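Local coordinates for protein nitroalkane oxidase (Podospora anserina, PDB 3MKH) that oxidises primary and secondary nitroalkanes to aldehydes or ketones with FAD and molecular oxygen, releasing nitrite and hydrogen peroxide, at residues Thr153-Glu158 with Val187-Ala192; Lys205-Leu210 with Lys253-Pro258; Ala9-Thr14 with Thr74-Ala79. All coordinates share one frame; numbering follows the deposited sequence.

Interaction 1: residues Thr153-Glu158 with Val187-Ala192. With SO4 (sulfate ion), chain G.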
loop_
_atom_site.group_PDB
_atom_site.type_symbol
_atom_site.label_atom_id
_atom_site.label_comp_id
_atom_site.label_asym_id
_atom_site.label_seq_id
_atom_site.Cartn_x
_atom_site.Cartn_y
_atom_site.Cartn_z
ATOM N N THR A 153 9.432 -36.078 -10.141
ATOM C CA THR A 153 8.846 -37.368 -9.812
ATOM C C THR A 153 8.255 -37.990 -11.084
ATOM O O THR A 153 7.447 -37.373 -11.783
ATOM C CB THR A 153 7.764 -37.254 -8.706
ATOM O OG1 THR A 153 8.359 -36.743 -7.500
ATOM C CG2 THR A 153 7.138 -38.614 -8.414
ATOM N N THR A 154 8.670 -39.214 -11.379
ATOM C CA THR A 154 8.277 -39.865 -12.620
ATOM C C THR A 154 7.610 -41.187 -12.348
ATOM O O THR A 154 7.764 -41.767 -11.271
ATOM C CB THR A 154 9.495 -40.159 -13.517
ATOM O OG1 THR A 154 10.403 -41.001 -12.804
ATOM C CG2 THR A 154 10.201 -38.887 -13.908
ATOM N N ALA A 155 6.859 -41.654 -13.342
ATOM C CA ALA A 155 6.246 -42.963 -13.303
ATOM C C ALA A 155 6.458 -43.629 -14.668
ATOM O O ALA A 155 6.428 -42.960 -15.694
ATOM C CB ALA A 155 4.760 -42.857 -12.958
ATOM N N ARG A 156 6.717 -44.933 -14.659
ATOM C CA ARG A 156 6.925 -45.708 -15.882
ATOM C C ARG A 156 6.172 -47.025 -15.780
ATOM O O ARG A 156 6.249 -47.712 -14.755
ATOM C CB ARG A 156 8.414 -46.011 -16.073
ATOM C CG ARG A 156 9.278 -44.797 -16.319
ATOM C CD ARG A 156 10.755 -45.151 -16.174
ATOM N NE ARG A 156 11.621 -43.973 -16.264
ATOM C CZ ARG A 156 11.863 -43.140 -15.251
ATOM N NH1 ARG A 156 11.307 -43.342 -14.060
ATOM N NH2 ARG A 156 12.660 -42.097 -15.428
ATOM N N LEU A 157 5.448 -47.384 -16.836
ATOM C CA LEU A 157 4.754 -48.663 -16.867
ATOM C C LEU A 157 5.758 -49.761 -17.226
ATOM O O LEU A 157 6.377 -49.715 -18.278
ATOM C CB LEU A 157 3.609 -48.629 -17.883
ATOM C CG LEU A 157 2.747 -49.881 -18.082
ATOM C CD1 LEU A 157 2.043 -50.273 -16.799
ATOM C CD2 LEU A 157 1.726 -49.630 -19.179
ATOM N N GLU A 158 5.931 -50.722 -16.327
ATOM C CA GLU A 158 6.798 -51.869 -16.562
ATOM C C GLU A 158 5.942 -53.104 -16.429
ATOM O O GLU A 158 5.633 -53.540 -15.321
ATOM C CB GLU A 158 7.955 -51.907 -15.552
ATOM C CG GLU A 158 8.707 -50.591 -15.470
ATOM C CD GLU A 158 10.073 -50.702 -14.813
ATOM O OE1 GLU A 158 10.286 -51.636 -14.009
ATOM O OE2 GLU A 158 10.931 -49.837 -15.104
ATOM N N VAL A 187 -0.330 -39.055 -5.811
ATOM C CA VAL A 187 0.993 -38.610 -6.239
ATOM C C VAL A 187 0.921 -38.069 -7.648
ATOM O O VAL A 187 0.573 -38.785 -8.603
ATOM C CB VAL A 187 2.045 -39.720 -6.136
ATOM C CG1 VAL A 187 3.441 -39.195 -6.559
ATOM C CG2 VAL A 187 2.088 -40.249 -4.714
ATOM N N VAL A 188 1.217 -36.785 -7.763
ATOM C CA VAL A 188 1.246 -36.137 -9.050
ATOM C C VAL A 188 2.633 -36.317 -9.631
ATOM O O VAL A 188 3.649 -35.967 -9.010
ATOM C CB VAL A 188 0.906 -34.653 -8.931
ATOM C CG1 VAL A 188 0.830 -33.999 -10.327
ATOM C CG2 VAL A 188 -0.420 -34.498 -8.194
ATOM N N CYS A 189 2.679 -36.885 -10.826
ATOM C CA CYS A 189 3.958 -37.201 -11.429
ATOM C C CYS A 189 3.885 -37.128 -12.948
ATOM O O CYS A 189 2.805 -36.932 -13.527
ATOM C CB CYS A 189 4.402 -38.592 -10.977
ATOM S SG CYS A 189 3.136 -39.862 -11.211
ATOM N N ARG A 190 5.034 -37.284 -13.602
ATOM C CA ARG A 190 5.025 -37.349 -15.056
ATOM C C ARG A 190 5.385 -38.738 -15.605
ATOM O O ARG A 190 6.322 -39.404 -15.131
ATOM C CB ARG A 190 5.885 -36.245 -15.673
ATOM C CG ARG A 190 7.348 -36.474 -15.590
ATOM C CD ARG A 190 8.122 -35.392 -16.310
ATOM N NE ARG A 190 9.482 -35.373 -15.793
ATOM C CZ ARG A 190 10.449 -36.162 -16.237
ATOM N NH1 ARG A 190 10.200 -37.012 -17.224
ATOM N NH2 ARG A 190 11.660 -36.102 -15.701
ATOM N N ASP A 191 4.613 -39.168 -16.600
ATOM C CA ASP A 191 4.823 -40.447 -17.258
ATOM C C ASP A 191 6.132 -40.374 -18.031
ATOM O O ASP A 191 6.320 -39.494 -18.869
ATOM C CB ASP A 191 3.659 -40.714 -18.214
ATOM C CG ASP A 191 3.819 -42.006 -19.005
ATOM O OD1 ASP A 191 4.662 -42.848 -18.634
ATOM O OD2 ASP A 191 3.082 -42.176 -20.003
ATOM N N ALA A 192 7.049 -41.283 -17.730
ATOM C CA ALA A 192 8.315 -41.335 -18.439
ATOM C C ALA A 192 8.464 -42.655 -19.209
ATOM O O ALA A 192 9.563 -43.022 -19.625
ATOM C CB ALA A 192 9.485 -41.133 -17.460
HETATM S S SO4 G . 13.615 -39.140 -17.461
HETATM O O1 SO4 G . 15.014 -38.757 -17.275
HETATM O O2 SO4 G . 13.014 -39.384 -16.151
HETATM O O3 SO4 G . 12.914 -38.048 -18.129
HETATM O O4 SO4 G . 13.549 -40.369 -18.258
HETATM O O HOH W 1 12.584 -42.792 -18.416
#
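A parallel strand pair in the beta domain of this acyl-CoA dehydrogenase-like flavoenzyme brings Thr154 and Ala155 beside Arg190 and Asp191. Three backbone bonds hold it: Arg190 N to Thr153 O, Ala155 N to Arg190 O, and Ala192 N to Ala155 O, the last short at 2.7 Å. Thr154 and Arg190 share one face of the sheet, and their side chains lie side by side. Arg190 CG stands between its backbone N and carbonyl carbon (chi1 76°), and the chain runs extended from there. Thr154 CG2 sits over the centre of the Arg190 guanidinium, 3.6 Å from Arg190 CZ. Phe151 O takes the bond from Arg190 NE. On the Arg156 guanidinium, Ala192 CB lies over one face, toward the rim, 3.7 Å from Arg156 NE. Strand 184-191 also pairs with strand 206-212 in the same mixed sheet. On the face of Ala155 and Asp191, Ala155 CB meets Cys189 SG at 3.8 Å. A sulfate, probably from the crystallisation liquor, lies between the two arginines. Its O3 is in the plane of the Arg190 guanidinium, 3.0 Å from Arg190 NH1. Arg156 NE donates to a water that in turn donates to sulfate O4. An alanine in place of Arg190 would probably leave the Thr154 methyl without its flat cover and the sulfate held mainly from the Arg156 side. Thr153 OG1 bonds outside the pair, to Glu136.

Interaction 2: residues Lys205-Leu210 with Lys253-Pro258; sequences KVMIIL and KNVLCP
Ile208 meets Leu256 and Cys257 together, and its carbonyl oxygen serves both of their backbone amides. Cys257 N donates to Ile208 O at 3.0 Å, in the carbonyl plane and on a lone pair. Leu256 N reaches the same oxygen at 2.9 Å from Ile208 O, tilted 19° from that plane. Ile208 N in turn donates to Cys257 O, again in plane on a lone pair. Further along, Leu210 N is satisfied by Asn254 O, at 2.8 Å. The alternate amides, of Met207 and Ile209, face the other neighbour and bond to Cys189 and Val187 of strand 184-191.

The side chains on the two faces are apolar. Ile208 CG2 lies 4.0 Å from Leu256 CD2, the two chains side by side and pointing the same way. Ile208 CD1 touches Cys257 SG at 3.9 Å. A chi1 of -57° leaves Ile208 CG2 anti to the backbone N, beside Leu256. Helix 90-109 covers this face, through Pro105 and Ile106 on Leu256 and Ala109 on Cys257. On the other face Met207 CE reaches Val255 CG1 at 4.0 Å. The Met207 chain bends at its last torsion (chi3 66°), which places CE there, and Trp162 touches both residues. Leu256 and Cys257 opposite the single Ile208 make a classic beta bulge in an antiparallel pair, at an edge of the sheet, beneath helix 90-109.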
loop_
_atom_site.group_PDB
_atom_site.type_symbol
_atom_site.label_atom_id
_atom_site.label_comp_id
_atom_site.label_asym_id
_atom_site.label_seq_id
_atom_site.Cartn_x
_atom_site.Cartn_y
_atom_site.Cartn_z
ATOM N N LYS A 205 1.878 -35.468 -20.331
ATOM C CA LYS A 205 2.517 -36.579 -19.610
ATOM C C LYS A 205 2.108 -36.662 -18.130
ATOM O O LYS A 205 2.480 -37.608 -17.415
ATOM C CB LYS A 205 4.047 -36.463 -19.690
ATOM C CG LYS A 205 4.575 -36.143 -21.069
ATOM C CD LYS A 205 4.296 -37.281 -22.041
ATOM C CE LYS A 205 5.363 -38.373 -21.957
ATOM N NZ LYS A 205 5.103 -39.436 -22.987
ATOM N N VAL A 206 1.346 -35.683 -17.667
ATOM C CA VAL A 206 1.046 -35.610 -16.230
ATOM C C VAL A 206 -0.052 -36.569 -15.793
ATOM O O VAL A 206 -1.111 -36.662 -16.438
ATOM C CB VAL A 206 0.726 -34.174 -15.795
ATOM C CG1 VAL A 206 0.412 -34.131 -14.288
ATOM C CG2 VAL A 206 1.907 -33.287 -16.106
ATOM N N MET A 207 0.228 -37.299 -14.717
ATOM C CA MET A 207 -0.673 -38.297 -14.159
ATOM C C MET A 207 -0.900 -38.054 -12.677
ATOM O O MET A 207 -0.132 -37.348 -12.036
ATOM C CB MET A 207 -0.066 -39.698 -14.273
ATOM C CG MET A 207 0.448 -40.119 -15.630
ATOM S SD MET A 207 1.296 -41.713 -15.525
ATOM C CE MET A 207 -0.049 -42.803 -15.096
ATOM N N ILE A 208 -1.938 -38.673 -12.131
ATOM C CA ILE A 208 -2.043 -38.839 -10.685
ATOM C C ILE A 208 -2.165 -40.332 -10.385
ATOM O O ILE A 208 -3.021 -41.032 -10.952
ATOM C CB ILE A 208 -3.247 -38.083 -10.092
ATOM C CG1 ILE A 208 -3.162 -36.592 -10.438
ATOM C CG2 ILE A 208 -3.322 -38.301 -8.565
ATOM C CD1 ILE A 208 -4.329 -35.772 -9.905
ATOM N N ILE A 209 -1.288 -40.831 -9.522
ATOM C CA ILE A 209 -1.308 -42.251 -9.158
ATOM C C ILE A 209 -1.437 -42.370 -7.657
ATOM O O ILE A 209 -0.711 -41.702 -6.919
ATOM C CB ILE A 209 -0.014 -42.973 -9.614
ATOM C CG1 ILE A 209 0.232 -42.709 -11.102
ATOM C CG2 ILE A 209 -0.085 -44.464 -9.326
ATOM C CD1 ILE A 209 1.386 -43.497 -11.680
ATOM N N LEU A 210 -2.363 -43.213 -7.210
ATOM C CA LEU A 210 -2.532 -43.484 -5.796
ATOM C C LEU A 210 -1.381 -44.323 -5.262
ATOM O O LEU A 210 -0.869 -45.205 -5.951
ATOM C CB LEU A 210 -3.874 -44.184 -5.523
ATOM C CG LEU A 210 -5.123 -43.439 -6.006
ATOM C CD1 LEU A 210 -6.416 -44.187 -5.619
ATOM C CD2 LEU A 210 -5.114 -41.986 -5.490
ATOM N N LYS A 253 -4.804 -50.501 -11.292
ATOM C CA LYS A 253 -5.975 -49.933 -10.621
ATOM C C LYS A 253 -5.614 -48.659 -9.845
ATOM O O LYS A 253 -6.475 -47.812 -9.612
ATOM C CB LYS A 253 -6.649 -50.945 -9.689
ATOM C CG LYS A 253 -5.814 -51.392 -8.509
ATOM C CD LYS A 253 -6.601 -52.336 -7.615
ATOM C CE LYS A 253 -5.777 -52.793 -6.433
ATOM N NZ LYS A 253 -6.495 -53.767 -5.583
ATOM N N ASN A 254 -4.342 -48.529 -9.452
ATOM C CA ASN A 254 -3.896 -47.372 -8.663
ATOM C C ASN A 254 -3.862 -46.069 -9.455
ATOM O O ASN A 254 -3.776 -44.979 -8.872
ATOM C CB ASN A 254 -2.511 -47.611 -8.040
ATOM C CG ASN A 254 -2.569 -48.371 -6.724
ATOM O OD1 ASN A 254 -1.962 -47.960 -5.724
ATOM N ND2 ASN A 254 -3.261 -49.488 -6.718
ATOM N N VAL A 255 -3.881 -46.164 -10.783
ATOM C CA VAL A 255 -3.868 -44.956 -11.600
ATOM C C VAL A 255 -5.212 -44.232 -11.489
ATOM O O VAL A 255 -6.262 -44.806 -11.796
ATOM C CB VAL A 255 -3.570 -45.251 -13.073
ATOM C CG1 VAL A 255 -3.676 -43.973 -13.888
ATOM C CG2 VAL A 255 -2.185 -45.883 -13.228
ATOM N N LEU A 256 -5.177 -42.982 -11.024
ATOM C CA LEU A 256 -6.388 -42.178 -10.887
ATOM C C LEU A 256 -6.607 -41.324 -12.122
ATOM O O LEU A 256 -7.708 -41.285 -12.668
ATOM C CB LEU A 256 -6.329 -41.284 -9.639
ATOM C CG LEU A 256 -7.523 -40.333 -9.445
ATOM C CD1 LEU A 256 -8.790 -41.104 -9.090
ATOM C CD2 LEU A 256 -7.232 -39.265 -8.350
ATOM N N CYS A 257 -5.563 -40.624 -12.549
ATOM C CA CYS A 257 -5.605 -39.876 -13.800
ATOM C C CYS A 257 -4.493 -40.340 -14.701
ATOM O O CYS A 257 -3.318 -40.185 -14.364
ATOM C CB CYS A 257 -5.453 -38.372 -13.566
ATOM S SG CYS A 257 -6.642 -37.729 -12.371
ATOM N N PRO A 258 -4.861 -40.912 -15.857
ATOM C CA PRO A 258 -3.886 -41.367 -16.847
ATOM C C PRO A 258 -3.133 -40.177 -17.416
ATOM O O PRO A 258 -3.602 -39.034 -17.328
ATOM C CB PRO A 258 -4.762 -41.999 -17.947
ATOM C CG PRO A 258 -6.100 -42.261 -17.293
ATOM C CD PRO A 258 -6.253 -41.164 -16.284
#

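Interaction 3: residues Ala9-Thr14 with Thr74-Ala79; sequences ASQKGT and TLIESA
Helices 9-14 and 75-79 run in roughly the same direction, with their axes 31° apart and 9.7 Å at closest approach. Gln11 and Glu77 have the nearest alpha carbons, 6.2 Å from Gln11 CA to Glu77 CA. Glu77 lies at the centre of the contact. Its CG is anti to the carbonyl carbon (chi1 -85°), and the chain beyond CG is extended, which brings its carboxylate to Ser10. Ser10 OG donates to Glu77 OE2 at 3.0 Å, on the syn side of the carboxylate and 32° out of its plane. Thr14 crosses the Glu77 chain at about a right angle, its OG1 3.5 Å from Glu77 CG. Thr14 CG2 approaches the backbone Glu77 O. Gln11 lays its CG 4.0 Å from Glu77 CG, and its amide plane stands at about a right angle to the carboxylate. Gln11 NE2 meets Ile76 CG2 and donates to a water, which also binds Thr74 OG1. Gln11 OE1 accepts from Ser8 N and, weakly, from Ile3 N of a second subunit. Ile76 packs on that same Ile3 and on Trp332 of helix 311-340. Thr74 and Glu77 form a capping box: Glu77 N donates to Thr74 OG1, and Thr74 N gives a weak bond to Glu77 OE1. One carboxylate therefore caps its own helix with OE1 and ties in the neighbouring helix with OE2, and the helix start probably helps to stabilise its negative charge.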
loop_
_atom_site.group_PDB
_atom_site.type_symbol
_atom_site.label_atom_id
_atom_site.label_comp_id
_atom_site.label_asym_id
_atom_site.label_seq_id
_atom_site.Cartn_x
_atom_site.Cartn_y
_atom_site.Cartn_z
ATOM N N ALA A 9 -30.850 -22.567 8.100
ATOM C CA ALA A 9 -30.765 -23.350 9.328
ATOM C C ALA A 9 -29.590 -24.327 9.263
ATOM O O ALA A 9 -28.882 -24.532 10.247
ATOM C CB ALA A 9 -32.069 -24.105 9.572
ATOM N N SER A 10 -29.385 -24.924 8.096
ATOM C CA SER A 10 -28.274 -25.853 7.897
ATOM C C SER A 10 -26.901 -25.158 7.959
ATOM O O SER A 10 -25.901 -25.751 8.386
ATOM C CB SER A 10 -28.445 -26.591 6.574
ATOM O OG SER A 10 -27.283 -27.330 6.267
ATOM N N GLN A 11 -26.854 -23.899 7.542
ATOM C CA GLN A 11 -25.614 -23.138 7.587
ATOM C C GLN A 11 -25.352 -22.619 8.994
ATOM O O GLN A 11 -24.207 -22.577 9.444
ATOM C CB GLN A 11 -25.633 -22.014 6.552
ATOM C CG GLN A 11 -25.624 -22.552 5.112
ATOM C CD GLN A 11 -25.982 -21.503 4.082
ATOM O OE1 GLN A 11 -26.619 -20.494 4.398
ATOM N NE2 GLN A 11 -25.569 -21.730 2.838
ATOM N N LYS A 12 -26.413 -22.247 9.700
ATOM C CA LYS A 12 -26.265 -21.895 11.105
ATOM C C LYS A 12 -25.791 -23.104 11.888
ATOM O O LYS A 12 -24.956 -22.986 12.786
ATOM C CB LYS A 12 -27.579 -21.357 11.681
ATOM C CG LYS A 12 -27.800 -19.901 11.357
ATOM C CD LYS A 12 -29.187 -19.420 11.747
ATOM C CE LYS A 12 -29.452 -18.039 11.152
ATOM N NZ LYS A 12 -30.835 -17.560 11.410
ATOM N N GLY A 13 -26.318 -24.272 11.534
ATOM C CA GLY A 13 -25.933 -25.508 12.188
ATOM C C GLY A 13 -24.453 -25.790 12.000
ATOM O O GLY A 13 -23.742 -26.168 12.941
ATOM N N THR A 14 -23.978 -25.589 10.776
ATOM C CA THR A 14 -22.569 -25.775 10.477
ATOM C C THR A 14 -21.702 -24.838 11.314
ATOM O O THR A 14 -20.705 -25.267 11.883
ATOM C CB THR A 14 -22.288 -25.576 8.974
ATOM O OG1 THR A 14 -22.955 -26.605 8.234
ATOM C CG2 THR A 14 -20.794 -25.644 8.682
ATOM N N THR A 74 -21.734 -28.107 0.828
ATOM C CA THR A 74 -21.382 -27.028 -0.080
ATOM C C THR A 74 -20.041 -26.414 0.311
ATOM O O THR A 74 -19.589 -26.536 1.451
ATOM C CB THR A 74 -22.432 -25.922 -0.042
ATOM O OG1 THR A 74 -22.457 -25.367 1.274
ATOM C CG2 THR A 74 -23.819 -26.484 -0.380
ATOM N N LEU A 75 -19.412 -25.748 -0.646
ATOM C CA LEU A 75 -18.168 -25.037 -0.394
ATOM C C LEU A 75 -18.426 -23.902 0.609
ATOM O O LEU A 75 -17.573 -23.578 1.438
ATOM C CB LEU A 75 -17.616 -24.519 -1.722
ATOM C CG LEU A 75 -16.121 -24.476 -2.034
ATOM C CD1 LEU A 75 -15.322 -25.607 -1.363
ATOM C CD2 LEU A 75 -15.911 -24.452 -3.553
ATOM N N ILE A 76 -19.607 -23.299 0.551
ATOM C CA ILE A 76 -19.958 -22.266 1.527
ATOM C C ILE A 76 -19.863 -22.790 2.967
ATOM O O ILE A 76 -19.301 -22.141 3.850
ATOM C CB ILE A 76 -21.385 -21.730 1.289
ATOM C CG1 ILE A 76 -21.407 -20.757 0.118
ATOM C CG2 ILE A 76 -21.896 -20.993 2.520
ATOM C CD1 ILE A 76 -21.341 -19.307 0.573
ATOM N N GLU A 77 -20.426 -23.966 3.208
ATOM C CA GLU A 77 -20.402 -24.561 4.544
ATOM C C GLU A 77 -18.985 -24.940 4.958
ATOM O O GLU A 77 -18.614 -24.827 6.131
ATOM C CB GLU A 77 -21.337 -25.784 4.612
ATOM C CG GLU A 77 -22.780 -25.411 4.898
ATOM C CD GLU A 77 -23.800 -26.409 4.348
ATOM O OE1 GLU A 77 -23.424 -27.340 3.587
ATOM O OE2 GLU A 77 -24.995 -26.243 4.674
ATOM N N SER A 78 -18.200 -25.402 3.997
ATOM C CA SER A 78 -16.790 -25.648 4.238
ATOM C C SER A 78 -16.067 -24.364 4.632
ATOM O O SER A 78 -15.225 -24.373 5.522
ATOM C CB SER A 78 -16.144 -26.258 2.995
ATOM O OG SER A 78 -16.575 -27.595 2.862
ATOM N N ALA A 79 -16.398 -23.261 3.969
ATOM C CA ALA A 79 -15.756 -21.984 4.267
ATOM C C ALA A 79 -16.099 -21.536 5.680
ATOM O O ALA A 79 -15.269 -20.949 6.377
ATOM C CB ALA A 79 -16.161 -20.922 3.253
HETATM O O HOH W 2 -24.873 -24.394 2.158
#

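Overall arrangement
Along the chain, interaction 3 comes first, within the N-terminal family region, and interactions 1 and 2 follow in that order. Interactions 1 and 2 belong to one mixed sheet, their centres 8 Å apart. Strands 184-191 and 206-212 are neighbours there, so backbone bonds between Cys189 and Met207 and between Asp191 and Lys205 join the two contacts. Ala155 also packs on Ile209. Interaction 3 joins helices 9-33 and 75-88, with its centre 38 Å from that of interaction 1 and 32 Å from that of interaction 2. The three thus sample the beta domain near FAD-binding residues and the helical part that meets another subunit of the tetramer.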